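Local coordinates for Dna-binding protein RAP1 (Saccharomyces cerevisiae, PDB 4BJT) that binds DNA as a repressor and activator-site factor linked to telomeres, and uses its C-terminal domain to bind the Rap1-binding module of Rif1, at residues 90-93 with 94-97; 123-126 with 127-131; 179-182 with 183-187; 72-75 with 76-79. All blocks are in the same frame, centred on the assembly; numbering follows the deposited sequence.

Interaction 1: residues 90-93 with 94-97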
# COMPACT_ATOMS: atom_id res chain seq x y z
N GLN C 90 -6.55 15.13 -6.83
CA GLN C 90 -7.74 15.23 -5.99
C GLN C 90 -7.95 13.93 -5.22
O GLN C 90 -8.25 13.95 -4.02
CB GLN C 90 -8.97 15.62 -6.80
CG GLN C 90 -10.12 16.00 -5.88
CD GLN C 90 -11.31 16.50 -6.67
OE1 GLN C 90 -11.72 15.86 -7.62
NE2 GLN C 90 -11.79 17.71 -6.37
N PHE C 91 -7.79 12.78 -5.91
CA PHE C 91 -7.89 11.48 -5.25
C PHE C 91 -6.85 11.35 -4.15
O PHE C 91 -7.17 10.97 -3.03
CB PHE C 91 -7.74 10.34 -6.27
CG PHE C 91 -7.47 8.99 -5.67
CD1 PHE C 91 -8.49 8.25 -5.07
CD2 PHE C 91 -6.20 8.45 -5.68
CE1 PHE C 91 -8.23 7.01 -4.49
CE2 PHE C 91 -5.94 7.22 -5.07
CZ PHE C 91 -6.97 6.49 -4.53
N MET C 92 -5.60 11.69 -4.45
CA MET C 92 -4.50 11.53 -3.50
C MET C 92 -4.72 12.42 -2.28
O MET C 92 -4.43 12.01 -1.17
CB MET C 92 -3.14 11.86 -4.13
CG MET C 92 -2.74 10.92 -5.24
SD MET C 92 -2.61 9.17 -4.76
CE MET C 92 -1.50 9.26 -3.46
N ASP C 93 -5.23 13.62 -2.48
CA ASP C 93 -5.46 14.51 -1.37
C ASP C 93 -6.62 14.00 -0.48
O ASP C 93 -6.51 14.10 0.74
CB ASP C 93 -5.67 15.95 -1.86
CG ASP C 93 -4.41 16.58 -2.46
OD1 ASP C 93 -3.33 15.94 -2.40
OD2 ASP C 93 -4.51 17.62 -3.12
N LYS C 94 -7.66 13.36 -1.06
CA LYS C 94 -8.73 12.75 -0.24
C LYS C 94 -8.17 11.54 0.52
O LYS C 94 -8.50 11.35 1.69
CB LYS C 94 -9.94 12.34 -1.09
CG LYS C 94 -11.15 11.97 -0.26
CD LYS C 94 -11.74 13.19 0.46
CE LYS C 94 -12.92 12.84 1.32
NZ LYS C 94 -13.67 14.06 1.76
N LEU C 95 -7.33 10.75 -0.14
CA LEU C 95 -6.69 9.58 0.47
C LEU C 95 -5.90 10.05 1.69
O LEU C 95 -6.03 9.46 2.76
CB LEU C 95 -5.82 8.86 -0.54
CG LEU C 95 -5.02 7.67 -0.00
CD1 LEU C 95 -5.96 6.54 0.44
CD2 LEU C 95 -4.07 7.16 -1.04
N HIS C 96 -5.10 11.14 1.54
CA HIS C 96 -4.33 11.72 2.66
C HIS C 96 -5.24 12.06 3.84
O HIS C 96 -4.92 11.74 4.98
CB HIS C 96 -3.58 12.98 2.21
CG HIS C 96 -2.78 13.64 3.30
ND1 HIS C 96 -3.28 14.73 4.01
CD2 HIS C 96 -1.58 13.31 3.81
CE1 HIS C 96 -2.34 15.05 4.89
NE2 HIS C 96 -1.30 14.22 4.81
N GLU C 97 -6.38 12.71 3.56
CA GLU C 97 -7.35 13.08 4.60
C GLU C 97 -7.89 11.84 5.35
O GLU C 97 -7.92 11.83 6.59
CB GLU C 97 -8.49 13.91 3.96
CG GLU C 97 -9.49 14.52 4.92
CD GLU C 97 -10.63 15.26 4.24
OE1 GLU C 97 -10.50 15.60 3.04
OE2 GLU C 97 -11.65 15.52 4.92
O HOH W 1 -5.36 16.19 2.05
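Leu95 packs its CD2 methyl against two side chains of the preceding turn, Met92 and Phe91, on the buried side of helix 88-99. The apolar contact is closer with Met92: its CE lies 4.1 Å from Leu95 CD2, and the two chains run side by side and point the same way. Met92 is bent at every torsion, with CG beside its backbone N (chi1 -64°), and this curls the thioether so that CE reaches Leu95 CD2. Phe91 is more distant, with CE2 4.4 Å from Leu95 CD2, and the methyl meets its ring obliquely. Backbone bonding is the regular i to i+4 pattern of an alpha helix. Leu95 N gives a 2.9 Å bond to Phe91 O with an N-H...O angle of 162°, and His96 N gives one of the same length to Met92 O. The solvent side is polar. Lys94 NZ and Glu97 OE1 form a long salt bridge of 3.7 Å, and a water donates to Asp93 O at 2.7 Å and is hydrogen-bonded, 3.2 Å away, to ND1 of the modelled His96 conformer. The buried side faces three helices: Leu95 touches Leu115 of helix 108-119 and Phe144 of helix 140-150, Met92 packs on Pro141 and Leu145, and the Phe91 ring makes edge-to-face contacts with Phe144 and with Phe82 of helix 80-83.

Interaction 2: residues 123-126 with 127-131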
# COMPACT_ATOMS: atom_id res chain seq x y z
N LYS C 123 -13.54 -2.60 -0.78
CA LYS C 123 -13.09 -3.13 0.50
C LYS C 123 -12.10 -4.29 0.40
O LYS C 123 -11.15 -4.37 1.20
CB LYS C 123 -14.28 -3.53 1.36
CG LYS C 123 -15.16 -2.38 1.76
CD LYS C 123 -16.33 -2.94 2.54
CE LYS C 123 -17.27 -1.87 2.97
NZ LYS C 123 -18.44 -2.45 3.71
N ASN C 124 -12.32 -5.18 -0.54
CA ASN C 124 -11.40 -6.32 -0.72
C ASN C 124 -10.03 -5.84 -1.24
O ASN C 124 -8.99 -6.35 -0.81
CB ASN C 124 -11.97 -7.40 -1.61
CG ASN C 124 -12.46 -6.96 -2.95
OD1 ASN C 124 -12.69 -5.77 -3.20
ND2 ASN C 124 -12.71 -7.91 -3.83
N PHE C 125 -10.01 -4.79 -2.07
CA PHE C 125 -8.74 -4.22 -2.53
C PHE C 125 -8.01 -3.51 -1.38
O PHE C 125 -6.82 -3.76 -1.18
CB PHE C 125 -8.99 -3.28 -3.71
CG PHE C 125 -7.77 -2.72 -4.39
CD1 PHE C 125 -6.61 -3.48 -4.50
CD2 PHE C 125 -7.83 -1.52 -5.08
CE1 PHE C 125 -5.51 -3.00 -5.20
CE2 PHE C 125 -6.74 -1.05 -5.79
CZ PHE C 125 -5.58 -1.77 -5.82
N SER C 126 -8.70 -2.64 -0.60
CA SER C 126 -8.07 -1.99 0.56
C SER C 126 -7.49 -3.01 1.54
O SER C 126 -6.39 -2.83 2.08
CB SER C 126 -9.09 -1.13 1.31
OG SER C 126 -9.39 0.00 0.53
N THR C 127 -8.23 -4.11 1.76
CA THR C 127 -7.78 -5.16 2.67
C THR C 127 -6.50 -5.81 2.15
O THR C 127 -5.55 -6.01 2.93
CB THR C 127 -8.89 -6.21 2.88
OG1 THR C 127 -9.99 -5.53 3.47
CG2 THR C 127 -8.45 -7.36 3.80
N SER C 128 -6.47 -6.11 0.84
CA SER C 128 -5.29 -6.72 0.22
C SER C 128 -4.09 -5.76 0.29
O SER C 128 -2.96 -6.18 0.59
CB SER C 128 -5.56 -7.08 -1.23
OG SER C 128 -6.49 -8.15 -1.30
N ILE C 129 -4.34 -4.46 0.05
CA ILE C 129 -3.26 -3.47 0.13
C ILE C 129 -2.73 -3.41 1.56
O ILE C 129 -1.50 -3.49 1.78
CB ILE C 129 -3.72 -2.08 -0.34
CG1 ILE C 129 -4.10 -2.09 -1.83
CG2 ILE C 129 -2.63 -1.02 -0.08
CD1 ILE C 129 -4.88 -0.87 -2.25
N LEU C 130 -3.62 -3.28 2.55
CA LEU C 130 -3.21 -3.17 3.94
C LEU C 130 -2.34 -4.36 4.33
O LEU C 130 -1.32 -4.19 5.01
CB LEU C 130 -4.41 -3.13 4.86
CG LEU C 130 -4.95 -1.77 5.11
CD1 LEU C 130 -6.38 -1.84 5.66
CD2 LEU C 130 -4.01 -1.00 6.09
N THR C 131 -2.71 -5.55 3.84
CA THR C 131 -1.96 -6.76 4.14
C THR C 131 -0.55 -6.70 3.54
O THR C 131 0.42 -7.02 4.22
CB THR C 131 -2.73 -7.99 3.68
OG1 THR C 131 -4.01 -7.99 4.33
CG2 THR C 131 -2.02 -9.28 4.01
O HOH W 2 -8.69 -8.29 -3.06
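Ile129 lays its CD1 methyl over one face of the Phe125 ring, a CH-pi contact in which the methyl sits 3.7 Å from the ring centroid and 10° off the normal. The ring swings under the next helical turn because CG of Phe125 stands opposite its own backbone N (chi1 -174°), and the two side chains cross at a slant. CG1 of Ile129 takes part as well, 3.8 Å from Phe125 CE1. An alanine in place of Phe125 is likely to leave the Ile129 methyl without its aromatic floor and to open a gap toward Met147 and Asn153. This i to i+4 pairing belongs to the first turns of helix 123-132, within the Rap1 C-terminal domain family. On another side of the helix Thr127 turns its hydroxyl back along the axis: OG1 donates to Lys123 O at 2.8 Å, while Thr127 N donates to the same oxygen at 3.0 Å from the opposite face of the carbonyl plane. Thr131 repeats the arrangement one turn on, with OG1 2.9 Å from Thr127 O. Thr127, Leu130 and Thr131 also pack against apolar side chains of the bound peptide, presumably the Rif1 module.

Interaction 3: residues 179-182 with 183-187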
# COMPACT_ATOMS: atom_id res chain seq x y z
N ARG C 179 19.41 -10.90 1.37
CA ARG C 179 20.20 -9.67 1.13
C ARG C 179 19.41 -8.72 0.21
O ARG C 179 19.31 -7.53 0.50
CB ARG C 179 21.57 -10.01 0.49
CG ARG C 179 22.49 -8.79 0.36
CD ARG C 179 23.69 -9.05 -0.56
NE ARG C 179 23.29 -9.30 -1.95
CZ ARG C 179 22.90 -8.38 -2.82
NH1 ARG C 179 22.84 -7.09 -2.48
NH2 ARG C 179 22.56 -8.73 -4.06
N LYS C 180 18.86 -9.25 -0.90
CA LYS C 180 18.10 -8.43 -1.84
C LYS C 180 16.81 -7.90 -1.21
O LYS C 180 16.39 -6.76 -1.45
CB LYS C 180 17.76 -9.23 -3.10
CG LYS C 180 18.96 -9.51 -3.98
CD LYS C 180 18.55 -10.23 -5.25
CE LYS C 180 19.71 -10.45 -6.20
NZ LYS C 180 19.25 -10.91 -7.54
N LEU C 181 16.18 -8.75 -0.41
CA LEU C 181 14.99 -8.38 0.28
C LEU C 181 15.21 -7.25 1.28
O LEU C 181 14.40 -6.32 1.31
CB LEU C 181 14.45 -9.63 0.98
CG LEU C 181 13.09 -9.52 1.56
CD1 LEU C 181 12.05 -9.26 0.47
CD2 LEU C 181 12.75 -10.79 2.28
N VAL C 182 16.28 -7.33 2.10
CA VAL C 182 16.54 -6.27 3.08
C VAL C 182 16.99 -5.02 2.38
O VAL C 182 16.71 -3.94 2.86
CB VAL C 182 17.44 -6.63 4.27
CG1 VAL C 182 16.85 -7.76 5.06
CG2 VAL C 182 18.87 -6.91 3.84
N LYS C 183 17.66 -5.14 1.22
CA LYS C 183 18.03 -3.95 0.44
C LYS C 183 16.76 -3.20 -0.03
O LYS C 183 16.73 -1.96 -0.05
CB LYS C 183 18.90 -4.37 -0.75
CG LYS C 183 19.29 -3.23 -1.66
CD LYS C 183 20.48 -3.61 -2.54
CE LYS C 183 20.85 -2.53 -3.54
NZ LYS C 183 21.46 -1.32 -2.90
N LYS C 184 15.71 -3.95 -0.38
CA LYS C 184 14.45 -3.37 -0.80
C LYS C 184 13.67 -2.75 0.34
O LYS C 184 13.24 -1.61 0.24
CB LYS C 184 13.60 -4.44 -1.51
CG LYS C 184 12.25 -3.95 -1.98
CD LYS C 184 11.48 -5.07 -2.68
CE LYS C 184 10.22 -4.52 -3.29
NZ LYS C 184 9.42 -5.59 -3.96
N HIS C 185 13.42 -3.53 1.39
CA HIS C 185 12.52 -3.12 2.48
C HIS C 185 13.18 -2.64 3.76
O HIS C 185 12.52 -1.97 4.54
CB HIS C 185 11.60 -4.30 2.81
CG HIS C 185 10.67 -4.66 1.70
ND1 HIS C 185 9.79 -3.74 1.16
CD2 HIS C 185 10.48 -5.85 1.09
CE1 HIS C 185 9.13 -4.39 0.21
NE2 HIS C 185 9.49 -5.67 0.17
N GLY C 186 14.42 -3.06 3.99
CA GLY C 186 15.14 -2.79 5.21
C GLY C 186 14.92 -3.86 6.27
O GLY C 186 13.98 -4.66 6.19
N THR C 187 15.79 -3.85 7.27
CA THR C 187 15.74 -4.81 8.35
C THR C 187 14.49 -4.71 9.20
O THR C 187 13.91 -5.74 9.55
CB THR C 187 16.96 -4.61 9.26
OG1 THR C 187 18.12 -4.51 8.44
CG2 THR C 187 17.12 -5.74 10.26
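Leu181 meets the His185 imidazole at its edge, near the ring plane, where the CD1 methyl comes 3.8 Å from His185 CD2. One face of the same ring carries the aliphatic stem of its neighbour Lys184, whose CG stands 3.8 Å above the plane over the centre of the His185 ring. Trp162 stacks on the imidazole too, so carbon atoms pack on the ring while its two nitrogens keep polar partners. The second flat group, the Arg179 guanidinium, is only grazed: NH1 lies 4.2 Å from Lys183 CD, which approaches obliquely, and Glu176 takes up its charge in a salt bridge. Lys183 is extended until its last torsion and bends there (chi4 70°); its NZ still lies 5.9 Å from Arg179 NH1, a spacing that probably limits the mutual repulsion of the two cations.

Behind the side chains the helix 175-185 keeps its i to i+4 bonds to the end, His185 N giving Leu181 O a 3.0 Å bond. Gly186 N then closes on Val182 O at 2.7 Å with a bent N-H...O angle of 134°. Gly186 leaves the helix with positive phi (89°), a backbone shape that favours glycine, and also serves as N-cap of helix 187-198, so the chain turns sharply from one helix into the next. Each imidazole nitrogen is satisfied: ND1 is bonded to Gly160 N and NE2 to Asp166, which also pairs with Lys184 NZ. Since an amide N-H approaches ND1, that nitrogen probably acts as acceptor, consistent with a neutral imidazole protonated on NE2 and facing the carboxylate.

Interaction 4: residues 72-75 with 76-79; sequences IATT and DLFL
Ala73 meets the Phe78 ring obliquely, its CB 3.6 Å from Phe78 CE2, in the close-packed half of this turn. Thr74 O sits at the edge of the same ring, in its plane, and is gripped by two backbone donors. Phe78 N reaches it at 3.0 Å in the carbonyl plane, whereas Leu77 N, also at 3.0 Å, comes from above that plane. Thr75 and Asp76 form the corner of a type I turn, and the Phe78 bond extends it by one residue. CG of Phe78 lies beside its backbone N (chi1 -63°), which turns the ring back toward Ala73. A serine in place of Phe78 would probably leave the Ala73 methyl and the neighbouring Phe82 without their aromatic partner.

The corner itself is the exposed half. Here Thr74 OG1 points to Asp76 OD1, but the modelled 2.4 Å is too short to trust as a measure of the bond. Leu77 lies more loosely behind the turn, its CD1 3.8 Å from Ile72 O. The loop runs between helices 56-59 and 80-83: Phe78 stacks on Phe82 and packs on Phe144 of helix 140-150, while Ile72 and Leu77 both touch Met147 of that helix.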
# COMPACT_ATOMS: atom_id res chain seq x y z
N ILE C 72 -4.83 1.30 -15.20
CA ILE C 72 -4.84 0.20 -14.23
C ILE C 72 -6.04 0.28 -13.26
O ILE C 72 -6.34 -0.71 -12.58
CB ILE C 72 -3.51 0.20 -13.44
CG1 ILE C 72 -3.25 -1.13 -12.69
CG2 ILE C 72 -3.42 1.41 -12.49
CD1 ILE C 72 -3.05 -2.33 -13.57
N ALA C 73 -6.68 1.46 -13.15
CA ALA C 73 -7.78 1.65 -12.20
C ALA C 73 -9.07 1.20 -12.82
O ALA C 73 -9.76 1.98 -13.48
CB ALA C 73 -7.87 3.12 -11.76
N THR C 74 -9.39 -0.07 -12.68
CA THR C 74 -10.56 -0.68 -13.27
C THR C 74 -11.72 -0.74 -12.29
O THR C 74 -11.53 -0.62 -11.08
CB THR C 74 -10.18 -2.08 -13.75
OG1 THR C 74 -9.63 -2.77 -12.63
CG2 THR C 74 -9.11 -2.06 -14.82
N THR C 75 -12.93 -1.02 -12.82
CA THR C 75 -14.14 -1.14 -11.99
C THR C 75 -14.12 -2.37 -11.09
O THR C 75 -14.94 -2.43 -10.17
CB THR C 75 -15.42 -1.05 -12.82
OG1 THR C 75 -15.49 -2.19 -13.70
CG2 THR C 75 -15.53 0.26 -13.58
N ASP C 76 -13.21 -3.34 -11.30
CA ASP C 76 -13.13 -4.44 -10.34
C ASP C 76 -12.37 -4.05 -9.09
O ASP C 76 -12.46 -4.78 -8.11
CB ASP C 76 -12.55 -5.73 -10.92
CG ASP C 76 -11.15 -5.59 -11.34
OD1 ASP C 76 -10.90 -4.75 -12.18
OD2 ASP C 76 -10.28 -6.31 -10.80
N LEU C 77 -11.63 -2.92 -9.12
CA LEU C 77 -10.86 -2.42 -7.98
C LEU C 77 -11.46 -1.17 -7.32
O LEU C 77 -11.29 -0.98 -6.12
CB LEU C 77 -9.45 -2.07 -8.44
CG LEU C 77 -8.63 -3.24 -9.01
CD1 LEU C 77 -7.30 -2.72 -9.55
CD2 LEU C 77 -8.39 -4.30 -7.97
N PHE C 78 -12.16 -0.35 -8.11
CA PHE C 78 -12.70 0.93 -7.66
C PHE C 78 -14.16 1.06 -7.93
O PHE C 78 -14.69 0.53 -8.92
CB PHE C 78 -11.97 2.06 -8.37
CG PHE C 78 -10.49 2.13 -8.05
CD1 PHE C 78 -10.04 2.80 -6.93
CD2 PHE C 78 -9.57 1.52 -8.88
CE1 PHE C 78 -8.67 2.91 -6.68
CE2 PHE C 78 -8.21 1.56 -8.58
CZ PHE C 78 -7.77 2.28 -7.49
N LEU C 79 -14.83 1.79 -7.03
CA LEU C 79 -16.27 2.06 -7.09
C LEU C 79 -16.54 3.28 -7.92
O LEU C 79 -15.64 4.09 -8.19
CB LEU C 79 -16.78 2.29 -5.65
CG LEU C 79 -16.77 1.04 -4.78
CD1 LEU C 79 -16.46 1.37 -3.36
CD2 LEU C 79 -18.04 0.28 -4.90

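How the interactions relate
Read from the N terminus, the order is interaction 4, interaction 1, interaction 2, interaction 3. All are local, so none closes a long loop: interaction 4 makes one tight turn, and the others lie along successive helical turns. They follow in series without nesting or crossing. Interaction 4 shapes the loop before helix 80-83, interactions 1 and 2 lie within helices 88-99 and 123-132, and interaction 3 ends helix 175-185. Interactions 4 and 2 touch directly, Phe125 CE2 lying 3.9 Å from Phe78 CZ. Interaction 1 is linked to both through Phe144 of helix 140-150, and to interaction 4 also through Phe82. Interaction 3 stands apart, its centre about 29 Å from that of interaction 1, across the chain's centre.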